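Side-chain contacts in probable CoA-transferase alpha subunit (PDB 6COJ), which probably acts on coenzyme A thioesters as the alpha subunit of a CoA-transferase-family enzyme, here holding a spirocyclic CoA thioester: residues A193-G197 / V198-F202; T229-L232 / Q233-I236; Q279-Q282 / Q283-T287. The protein carries 1 engineered substitution. All coordinates share one frame; numbering follows the deposited sequence.

Interaction 1: residues A193-G197 / V198-F202; sequences AAYTG and VDPYF
Tyr195 and Pro200 meet across a reversal of the chain that follows strand 193-194, their CA atoms 6.0 Å apart, with Gly197 at the bend in a backbone conformation where a CB would be jammed against the carbonyl oxygen of Thr196. The phenol ring swings in over the returning limb because its CG sits between the backbone N and the carbonyl carbon (chi1 75°). Pro200 then lies under one ring face: its CB stands 3.7 Å from the centroid of the Tyr195 ring, 21° off the normal, a CH-pi contact set toward the rim at CE1. Further along the same ring, CZ of Tyr195 meets Pro200 CD at 3.7 Å. The phenol hydroxyl is hydrogen-bonded to Gln233 of the second subunit.

Polar groups complete the loop. A water accepts the backbone N-H of Asp199 at 3.0 Å from that N and donates only weakly to Thr196 O. Asp199 also closes an Asx turn, its OD1 taking the N-H of Tyr201 at 2.7 Å from above the carboxylate plane, while OD2 is bonded to the backbone of a chain of the other protein. The loop is thus held by a proline on a tyrosine face, a water and a carboxylate split between its own turn and a neighbouring chain, so its shape probably depends in part on the assembled enzyme.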
ATOM      1  N   ALA A 193     -12.899  -0.952  12.926  1.00 14.07           N
ATOM      2  CA  ALA A 193     -13.961  -1.224  11.963  1.00 13.04           C
ATOM      3  C   ALA A 193     -13.459  -2.095  10.821  1.00 15.25           C
ATOM      4  O   ALA A 193     -12.266  -2.086  10.477  1.00 15.91           O
ATOM      5  CB  ALA A 193     -14.609   0.055  11.420  1.00 13.90           C
ATOM      6  N   ALA A 194     -14.396  -2.831  10.224  1.00 15.91           N
ATOM      7  CA  ALA A 194     -14.075  -3.822   9.214  1.00 13.39           C
ATOM      8  C   ALA A 194     -15.025  -3.719   8.032  1.00 14.87           C
ATOM      9  O   ALA A 194     -16.191  -3.316   8.166  1.00 14.54           O
ATOM     10  CB  ALA A 194     -14.149  -5.244   9.769  1.00 15.50           C
ATOM     11  N   TYR A 195     -14.521  -4.110   6.869  1.00 14.94           N
ATOM     12  CA  TYR A 195     -15.360  -4.410   5.725  1.00 14.82           C
ATOM     13  C   TYR A 195     -15.542  -5.917   5.601  1.00 14.50           C
ATOM     14  O   TYR A 195     -14.697  -6.713   6.027  1.00 15.14           O
ATOM     15  CB  TYR A 195     -14.765  -3.850   4.428  1.00 15.07           C
ATOM     16  CG  TYR A 195     -13.570  -4.612   3.882  1.00 14.52           C
ATOM     17  CD1 TYR A 195     -12.299  -4.416   4.407  1.00 13.40           C
ATOM     18  CD2 TYR A 195     -13.716  -5.520   2.831  1.00 13.52           C
ATOM     19  CE1 TYR A 195     -11.189  -5.108   3.898  1.00 13.33           C
ATOM     20  CE2 TYR A 195     -12.627  -6.217   2.327  1.00 15.53           C
ATOM     21  CZ  TYR A 195     -11.364  -6.009   2.862  1.00 15.19           C
ATOM     22  OH  TYR A 195     -10.285  -6.689   2.336  1.00 15.89           O
ATOM     23  N   THR A 196     -16.670  -6.295   5.026  1.00 14.60           N
ATOM     24  CA  THR A 196     -16.952  -7.653   4.606  1.00 16.69           C
ATOM     25  C   THR A 196     -17.277  -7.589   3.125  1.00 27.29           C
ATOM     26  O   THR A 196     -17.885  -6.625   2.649  1.00 71.73           O
ATOM     27  CB  THR A 196     -18.137  -8.246   5.383  1.00 19.62           C
ATOM     28  OG1 THR A 196     -19.303  -7.451   5.144  1.00 24.02           O
ATOM     29  CG2 THR A 196     -17.850  -8.261   6.873  1.00 25.79           C
ATOM     30  N   GLY A 197     -16.855  -8.593   2.398  1.00 19.34           N
ATOM     31  CA  GLY A 197     -16.997  -8.588   0.962  1.00 19.32           C
ATOM     32  C   GLY A 197     -15.641  -8.497   0.291  1.00 16.93           C
ATOM     33  O   GLY A 197     -14.586  -8.671   0.912  1.00 19.54           O
ATOM     34  N   VAL A 198     -15.678  -8.207  -1.008  1.00 14.71           N
ATOM     35  CA  VAL A 198     -14.483  -8.408  -1.830  1.00 16.24           C
ATOM     36  C   VAL A 198     -13.562  -7.196  -1.919  1.00 14.83           C
ATOM     37  O   VAL A 198     -12.464  -7.314  -2.483  1.00 14.80           O
ATOM     38  CB  VAL A 198     -14.831  -8.914  -3.244  1.00 15.18           C
ATOM     39  CG1 VAL A 198     -15.529 -10.279  -3.189  1.00 18.33           C
ATOM     40  CG2 VAL A 198     -15.673  -7.866  -4.001  1.00 16.65           C
ATOM     41  N   ASP A 199     -13.956  -6.036  -1.401  1.00 12.97           N
ATOM     42  CA  ASP A 199     -13.127  -4.862  -1.647  1.00 13.78           C
ATOM     43  C   ASP A 199     -13.234  -3.857  -0.506  1.00 12.87           C
ATOM     44  O   ASP A 199     -14.341  -3.393  -0.187  1.00 13.72           O
ATOM     45  CB  ASP A 199     -13.531  -4.204  -2.973  1.00 13.56           C
ATOM     46  CG  ASP A 199     -12.427  -3.340  -3.574  1.00 12.83           C
ATOM     47  OD1 ASP A 199     -11.651  -2.722  -2.819  1.00 13.98           O
ATOM     48  OD2 ASP A 199     -12.342  -3.276  -4.819  1.00 13.72           O
ATOM     49  N   PRO A 200     -12.112  -3.453   0.097  1.00 11.73           N
ATOM     50  CA  PRO A 200     -12.151  -2.348   1.073  1.00 13.15           C
ATOM     51  C   PRO A 200     -12.344  -0.989   0.435  1.00 13.47           C
ATOM     52  O   PRO A 200     -12.589  -0.011   1.156  1.00 14.03           O
ATOM     53  CB  PRO A 200     -10.764  -2.417   1.723  1.00 14.33           C
ATOM     54  CG  PRO A 200      -9.886  -2.928   0.623  1.00 13.27           C
ATOM     55  CD  PRO A 200     -10.739  -3.945  -0.125  1.00 12.79           C
ATOM     56  N   TYR A 201     -12.248  -0.894  -0.891  1.00 13.33           N
ATOM     57  CA  TYR A 201     -12.134   0.395  -1.588  1.00 12.27           C
ATOM     58  C   TYR A 201     -10.943   1.137  -0.983  1.00 13.19           C
ATOM     59  O   TYR A 201      -9.847   0.557  -0.912  1.00 12.37           O
ATOM     60  CB  TYR A 201     -13.472   1.153  -1.657  1.00 12.16           C
ATOM     61  CG  TYR A 201     -14.553   0.260  -2.205  1.00 12.96           C
ATOM     62  CD1 TYR A 201     -14.415  -0.322  -3.469  1.00 13.19           C
ATOM     63  CD2 TYR A 201     -15.673  -0.065  -1.446  1.00 13.73           C
ATOM     64  CE1 TYR A 201     -15.374  -1.190  -3.966  1.00 13.16           C
ATOM     65  CE2 TYR A 201     -16.645  -0.930  -1.940  1.00 14.08           C
ATOM     66  CZ  TYR A 201     -16.490  -1.494  -3.192  1.00 13.52           C
ATOM     67  OH  TYR A 201     -17.452  -2.365  -3.645  1.00 13.89           O
ATOM     68  N   PHE A 202     -11.105   2.392  -0.562  1.00 13.30           N
ATOM     69  CA  PHE A 202     -10.003   3.224  -0.107  1.00 10.96           C
ATOM     70  C   PHE A 202     -10.368   3.922   1.190  1.00 12.72           C
ATOM     71  O   PHE A 202      -9.801   4.968   1.519  1.00 12.91           O
ATOM     72  CB  PHE A 202      -9.627   4.228  -1.201  1.00 13.63           C
ATOM     73  CG  PHE A 202      -9.284   3.565  -2.499  1.00 14.73           C
ATOM     74  CD1 PHE A 202     -10.279   3.135  -3.367  1.00 15.66           C
ATOM     75  CD2 PHE A 202      -7.967   3.314  -2.823  1.00 16.77           C
ATOM     76  CE1 PHE A 202      -9.943   2.457  -4.543  1.00 15.74           C
ATOM     77  CE2 PHE A 202      -7.638   2.656  -4.002  1.00 18.10           C
ATOM     78  CZ  PHE A 202      -8.628   2.234  -4.858  1.00 15.10           C
TER
HETATM   79  O   HOH W   1     -16.528  -5.133  -0.161  1.00 15.35           O

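Interaction 2: residues T229-L232 / Q233-I236; sequences TVPL and QNLI
Asn234 packs against Pro231 and Val230 where the chain leaves helix 223-229 and turns into strand 235-237. Its CG stands anti to the carbonyl carbon (chi1 -66°), which lays the amide beside the proline ring: OD1 meets Pro231 CD at 3.3 Å, while ND2 is directed to the backbone oxygen of Tyr195. The asparagine CB lies 4.0 Å from Val230 CB. With CG1 anti to the carbonyl carbon (chi1 -58°), Val230 sets CG2 between the backbone N and the carbonyl carbon, and this branch reaches Leu235 CD2 at 3.6 Å. The other leucine branch, CD1, passes more loosely by Leu232, 4.3 Å from its CD2.

Two i to i+3 bonds, from Asn234 N to Pro231 O (3.0 Å) and from Leu235 N to Leu232 O (3.1 Å), mark a short 3-10 turn. An inverse gamma turn centred on Leu235 follows, with a weak bond from Ile236 N to Asn234 O, and the chain enters a three-stranded antiparallel sheet beside strand 193-194. Were Leu235 cut back to an alanine, a gap would probably open beside Val230 CG2, leaving that methyl without its leucine partner. Gln233 bends at chi2, which folds its OE1 back to 3.6 Å from Pro231 CB; NE2 is hydrogen-bonded to Tyr195 OH of the second subunit, and the side chain also packs on Gln233 of that subunit.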
ATOM      1  N   THR A 229     -15.232 -12.017  14.286  1.00 25.19           N
ATOM      2  CA  THR A 229     -16.139 -12.143  13.150  1.00 30.35           C
ATOM      3  C   THR A 229     -15.429 -12.061  11.805  1.00 26.01           C
ATOM      4  O   THR A 229     -15.856 -12.713  10.844  1.00 33.27           O
ATOM      5  CB  THR A 229     -17.218 -11.055  13.233  1.00 30.44           C
ATOM      6  OG1 THR A 229     -17.954 -11.225  14.447  1.00 31.37           O
ATOM      7  CG2 THR A 229     -18.180 -11.133  12.050  1.00 31.65           C
ATOM      8  N   VAL A 230     -14.341 -11.302  11.716  1.00 22.04           N
ATOM      9  CA  VAL A 230     -13.667 -11.073  10.439  1.00 22.71           C
ATOM     10  C   VAL A 230     -12.195 -11.425  10.588  1.00 22.85           C
ATOM     11  O   VAL A 230     -11.646 -11.408  11.701  1.00 21.46           O
ATOM     12  CB  VAL A 230     -13.817  -9.607   9.976  1.00 21.34           C
ATOM     13  CG1 VAL A 230     -15.289  -9.250   9.851  1.00 23.90           C
ATOM     14  CG2 VAL A 230     -13.118  -8.674  10.952  1.00 21.68           C
ATOM     15  N   PRO A 231     -11.521 -11.733   9.482  1.00 23.91           N
ATOM     16  CA  PRO A 231     -10.071 -11.930   9.541  1.00 25.86           C
ATOM     17  C   PRO A 231      -9.353 -10.626   9.848  1.00 19.18           C
ATOM     18  O   PRO A 231      -9.877  -9.522   9.659  1.00 19.46           O
ATOM     19  CB  PRO A 231      -9.716 -12.431   8.136  1.00 27.19           C
ATOM     20  CG  PRO A 231     -11.016 -12.945   7.569  1.00 32.24           C
ATOM     21  CD  PRO A 231     -12.059 -12.041   8.145  1.00 27.96           C
ATOM     22  N   LEU A 232      -8.121 -10.791  10.344  1.00 19.97           N
ATOM     23  CA  LEU A 232      -7.277  -9.652  10.694  1.00 17.99           C
ATOM     24  C   LEU A 232      -7.226  -8.632   9.573  1.00 17.28           C
ATOM     25  O   LEU A 232      -7.263  -7.422   9.817  1.00 16.98           O
ATOM     26  CB  LEU A 232      -5.851 -10.132  10.951  1.00 19.49           C
ATOM     27  CG  LEU A 232      -5.566 -10.803  12.283  1.00 20.86           C
ATOM     28  CD1 LEU A 232      -4.148 -11.373  12.270  1.00 21.75           C
ATOM     29  CD2 LEU A 232      -5.741  -9.774  13.385  1.00 23.89           C
ATOM     30  N   GLN A 233      -7.106  -9.112   8.335  1.00 17.82           N
ATOM     31  CA  GLN A 233      -6.848  -8.244   7.197  1.00 17.91           C
ATOM     32  C   GLN A 233      -8.034  -7.345   6.881  1.00 17.34           C
ATOM     33  O   GLN A 233      -7.878  -6.339   6.176  1.00 17.25           O
ATOM     34  CB  GLN A 233      -6.500  -9.106   5.978  1.00 17.98           C
ATOM     35  CG  GLN A 233      -5.165  -9.882   6.069  1.00 18.91           C
ATOM     36  CD  GLN A 233      -5.218 -11.152   6.924  1.00 23.71           C
ATOM     37  OE1 GLN A 233      -6.282 -11.575   7.376  1.00 21.30           O
ATOM     38  NE2 GLN A 233      -4.059 -11.764   7.141  1.00 22.09           N
ATOM     39  N   ASN A 234      -9.217  -7.681   7.383  1.00 16.60           N
ATOM     40  CA  ASN A 234     -10.407  -6.887   7.141  1.00 16.11           C
ATOM     41  C   ASN A 234     -10.558  -5.746   8.136  1.00 15.44           C
ATOM     42  O   ASN A 234     -11.441  -4.901   7.955  1.00 15.07           O
ATOM     43  CB  ASN A 234     -11.641  -7.798   7.220  1.00 16.69           C
ATOM     44  CG  ASN A 234     -11.693  -8.831   6.102  1.00 22.90           C
ATOM     45  OD1 ASN A 234     -10.917  -9.787   6.090  1.00 26.49           O
ATOM     46  ND2 ASN A 234     -12.637  -8.664   5.177  1.00 17.64           N
ATOM     47  N   LEU A 235      -9.718  -5.706   9.175  1.00 15.41           N
ATOM     48  CA  LEU A 235      -9.779  -4.658  10.195  1.00 14.92           C
ATOM     49  C   LEU A 235      -9.028  -3.438   9.673  1.00 15.25           C
ATOM     50  O   LEU A 235      -7.866  -3.194  10.012  1.00 15.94           O
ATOM     51  CB  LEU A 235      -9.198  -5.154  11.516  1.00 15.49           C
ATOM     52  CG  LEU A 235      -9.859  -6.387  12.140  1.00 17.09           C
ATOM     53  CD1 LEU A 235      -9.039  -6.940  13.291  1.00 17.85           C
ATOM     54  CD2 LEU A 235     -11.267  -6.033  12.609  1.00 19.61           C
ATOM     55  N   ILE A 236      -9.703  -2.676   8.811  1.00 15.28           N
ATOM     56  CA  ILE A 236      -9.015  -1.608   8.090  1.00 16.40           C
ATOM     57  C   ILE A 236      -8.948  -0.285   8.847  1.00 14.76           C
ATOM     58  O   ILE A 236      -8.109   0.559   8.508  1.00 15.63           O
ATOM     59  CB  ILE A 236      -9.498  -1.410   6.641  1.00 16.14           C
ATOM     60  CG1 ILE A 236     -10.952  -0.924   6.601  1.00 15.84           C
ATOM     61  CG2 ILE A 236      -9.285  -2.700   5.812  1.00 17.31           C
ATOM     62  CD1 ILE A 236     -11.387  -0.474   5.200  1.00 18.49           C
TER

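Interaction 3: residues Q279-Q282 / Q283-T287; sequences QAWQ and QFVAT
On the inner flank of helix 278-288, the indole of Trp281 touches the ring of Phe284, three residues further along. The planes are nearly parallel, 12° apart, but slid so far that the rings barely overlap; the centroid of the tryptophan six-membered ring is 4.7 Å from that of the Phe284 ring. The nearest approach of the two rings is at the far rim of the indole, where CZ3 of Trp281 comes within 3.6 Å of Phe284 CD1. Both residues hold CG opposite the backbone N (chi1 -167° and -173°); this shared setting sends both side chains off the same flank, and the second torsions turn the rings nearly parallel.

Apolar contact continues on the pyrrole side. Val285 CG2 lies over the pyrrole part of the same face that Phe284 CD1 meets, 3.7 Å from Trp281 CD1, with the two side chains crossing at about a right angle. Elsewhere, Trp100 meets the indole edge-to-face, residues of helices 70-77 and 265-274 touch it, and Tyr271 and Leu289 pack against Phe284.

The backbone bonds are those of a regular alpha helix. Val285 N donates to Trp281 O at 2.8 Å; Ala286 N donates to Gln282 O at 2.8 Å and Phe284 N to Ala280 O at 3.1 Å, whereas the bond from Gln283 N to Gln279 O is weak. On the exposed side, Ala286 CB rests 3.3 Å from Gln282 O. Such a division of side chains makes the helix amphipathic: the two aromatic side chains fit it against its neighbours, with Val285 flanking the indole, while glutamines, an alanine and a threonine line the side turned toward solvent.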
ATOM      1  N   GLN A 279     -40.590  18.609 -11.401  1.00 34.55           N
ATOM      2  CA  GLN A 279     -41.747  17.947 -10.813  0.61 35.69           C
ATOM      3  C   GLN A 279     -41.366  16.599 -10.205  1.00 34.34           C
ATOM      4  O   GLN A 279     -41.706  16.306  -9.052  1.00 34.48           O
ATOM      5  CB  GLN A 279     -42.841  17.814 -11.881  0.61 38.58           C
ATOM      6  CG  GLN A 279     -43.987  16.889 -11.532  0.61 40.79           C
ATOM      7  CD  GLN A 279     -43.744  15.459 -11.979  0.61 43.93           C
ATOM      8  OE1 GLN A 279     -43.040  15.210 -12.958  0.61 51.94           O
ATOM      9  NE2 GLN A 279     -44.334  14.511 -11.263  0.61 54.21           N
ATOM     10  N   ALA A 280     -40.657  15.767 -10.964  1.00 33.21           N
ATOM     11  CA  ALA A 280     -40.274  14.462 -10.433  1.00 32.00           C
ATOM     12  C   ALA A 280     -39.364  14.599  -9.219  1.00 32.64           C
ATOM     13  O   ALA A 280     -39.430  13.782  -8.294  1.00 32.24           O
ATOM     14  CB  ALA A 280     -39.625  13.617 -11.530  1.00 31.33           C
ATOM     15  N   TRP A 281     -38.535  15.642  -9.180  1.00 29.70           N
ATOM     16  CA  TRP A 281     -37.598  15.769  -8.074  1.00 28.68           C
ATOM     17  C   TRP A 281     -38.265  16.246  -6.783  1.00 29.37           C
ATOM     18  O   TRP A 281     -37.934  15.743  -5.702  1.00 28.72           O
ATOM     19  CB  TRP A 281     -36.399  16.628  -8.461  1.00 27.57           C
ATOM     20  CG  TRP A 281     -35.329  16.489  -7.443  1.00 26.27           C
ATOM     21  CD1 TRP A 281     -34.919  17.439  -6.567  1.00 26.46           C
ATOM     22  CD2 TRP A 281     -34.579  15.304  -7.140  1.00 25.74           C
ATOM     23  NE1 TRP A 281     -33.937  16.938  -5.753  1.00 25.27           N
ATOM     24  CE2 TRP A 281     -33.713  15.625  -6.081  1.00 24.18           C
ATOM     25  CE3 TRP A 281     -34.552  14.006  -7.668  1.00 25.76           C
ATOM     26  CZ2 TRP A 281     -32.823  14.702  -5.539  1.00 22.87           C
ATOM     27  CZ3 TRP A 281     -33.664  13.083  -7.133  1.00 22.83           C
ATOM     28  CH2 TRP A 281     -32.813  13.438  -6.077  1.00 22.16           C
ATOM     29  N   GLN A 282     -39.193  17.212  -6.853  1.00 31.14           N
ATOM     30  CA  GLN A 282     -39.933  17.631  -5.661  0.61 32.54           C
ATOM     31  C   GLN A 282     -40.615  16.447  -4.996  1.00 32.97           C
ATOM     32  O   GLN A 282     -40.666  16.347  -3.766  1.00 33.34           O
ATOM     33  CB  GLN A 282     -40.989  18.676  -6.045  0.61 34.68           C
ATOM     34  CG  GLN A 282     -41.906  19.126  -4.895  0.61 36.69           C
ATOM     35  CD  GLN A 282     -43.243  18.389  -4.864  0.61 46.39           C
ATOM     36  OE1 GLN A 282     -43.738  17.924  -5.892  0.61 38.76           O
ATOM     37  NE2 GLN A 282     -43.836  18.289  -3.677  0.61 41.72           N
ATOM     38  N   GLN A 283     -41.160  15.544  -5.809  1.00 33.20           N
ATOM     39  CA  GLN A 283     -41.855  14.383  -5.264  1.00 33.89           C
ATOM     40  C   GLN A 283     -40.869  13.422  -4.615  1.00 32.59           C
ATOM     41  O   GLN A 283     -41.139  12.875  -3.541  1.00 32.45           O
ATOM     42  CB  GLN A 283     -42.627  13.678  -6.373  1.00 37.28           C
ATOM     43  CG  GLN A 283     -43.603  12.634  -5.862  1.00 53.46           C
ATOM     44  CD  GLN A 283     -44.479  13.171  -4.749  1.00 68.26           C
ATOM     45  OE1 GLN A 283     -44.327  12.796  -3.583  1.00 77.14           O
ATOM     46  NE2 GLN A 283     -45.399  14.070  -5.103  1.00 83.03           N
ATOM     47  N   PHE A 284     -39.720  13.205  -5.254  1.00 30.01           N
ATOM     48  CA  PHE A 284     -38.687  12.378  -4.643  1.00 28.72           C
ATOM     49  C   PHE A 284     -38.229  12.978  -3.321  1.00 31.44           C
ATOM     50  O   PHE A 284     -38.105  12.269  -2.318  1.00 28.30           O
ATOM     51  CB  PHE A 284     -37.510  12.249  -5.609  1.00 27.21           C
ATOM     52  CG  PHE A 284     -36.454  11.281  -5.163  1.00 27.77           C
ATOM     53  CD1 PHE A 284     -35.417  11.693  -4.343  1.00 23.82           C
ATOM     54  CD2 PHE A 284     -36.497   9.958  -5.572  1.00 25.79           C
ATOM     55  CE1 PHE A 284     -34.440  10.800  -3.935  1.00 23.31           C
ATOM     56  CE2 PHE A 284     -35.514   9.051  -5.169  1.00 23.00           C
ATOM     57  CZ  PHE A 284     -34.489   9.473  -4.350  1.00 22.63           C
ATOM     58  N   VAL A 285     -37.996  14.291  -3.302  1.00 28.47           N
ATOM     59  CA  VAL A 285     -37.599  14.975  -2.072  1.00 28.79           C
ATOM     60  C   VAL A 285     -38.682  14.829  -1.007  1.00 30.74           C
ATOM     61  O   VAL A 285     -38.396  14.503   0.151  1.00 30.79           O
ATOM     62  CB  VAL A 285     -37.279  16.451  -2.372  1.00 29.24           C
ATOM     63  CG1 VAL A 285     -37.217  17.268  -1.095  1.00 31.42           C
ATOM     64  CG2 VAL A 285     -35.972  16.548  -3.151  1.00 27.48           C
ATOM     65  N   ALA A 286     -39.941  15.068  -1.385  1.00 32.51           N
ATOM     66  CA  ALA A 286     -41.034  14.984  -0.417  1.00 34.79           C
ATOM     67  C   ALA A 286     -41.132  13.590   0.189  1.00 34.57           C
ATOM     68  O   ALA A 286     -41.373  13.444   1.393  1.00 35.80           O
ATOM     69  CB  ALA A 286     -42.358  15.383  -1.070  1.00 36.89           C
ATOM     70  N   THR A 287     -40.941  12.553  -0.627  1.00 33.22           N
ATOM     71  CA  THR A 287     -41.131  11.189  -0.144  1.00 33.24           C
ATOM     72  C   THR A 287     -39.908  10.665   0.606  1.00 31.39           C
ATOM     73  O   THR A 287     -40.058   9.974   1.619  1.00 32.04           O
ATOM     74  CB  THR A 287     -41.485  10.259  -1.308  1.00 32.95           C
ATOM     75  OG1 THR A 287     -42.713  10.688  -1.912  1.00 36.00           O
ATOM     76  CG2 THR A 287     -41.648   8.820  -0.824  1.00 33.80           C
TER

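Overall arrangement
Interactions 1 and 2 are neighbours in space, with centres 9 Å apart and both partly buried. They join through adjoining strands 193-194 and 235-237 of one small antiparallel sheet, and the packing of Ala194 on Val230 and of Tyr195 on Ile236 ties them further. Both also reach the second subunit and the other protein of the assembly. Interaction 3 lies apart, its centre about 33 Å and 40 Å from those of interactions 1 and 2, on a surface helix where no other chain of the assembly touches residues 279-287. A carboxylate, a water and a proline on a tyrosine face shape interaction 1, 3-10 bonds and side-chain amides interaction 2, helical bonding and aromatic packing interaction 3.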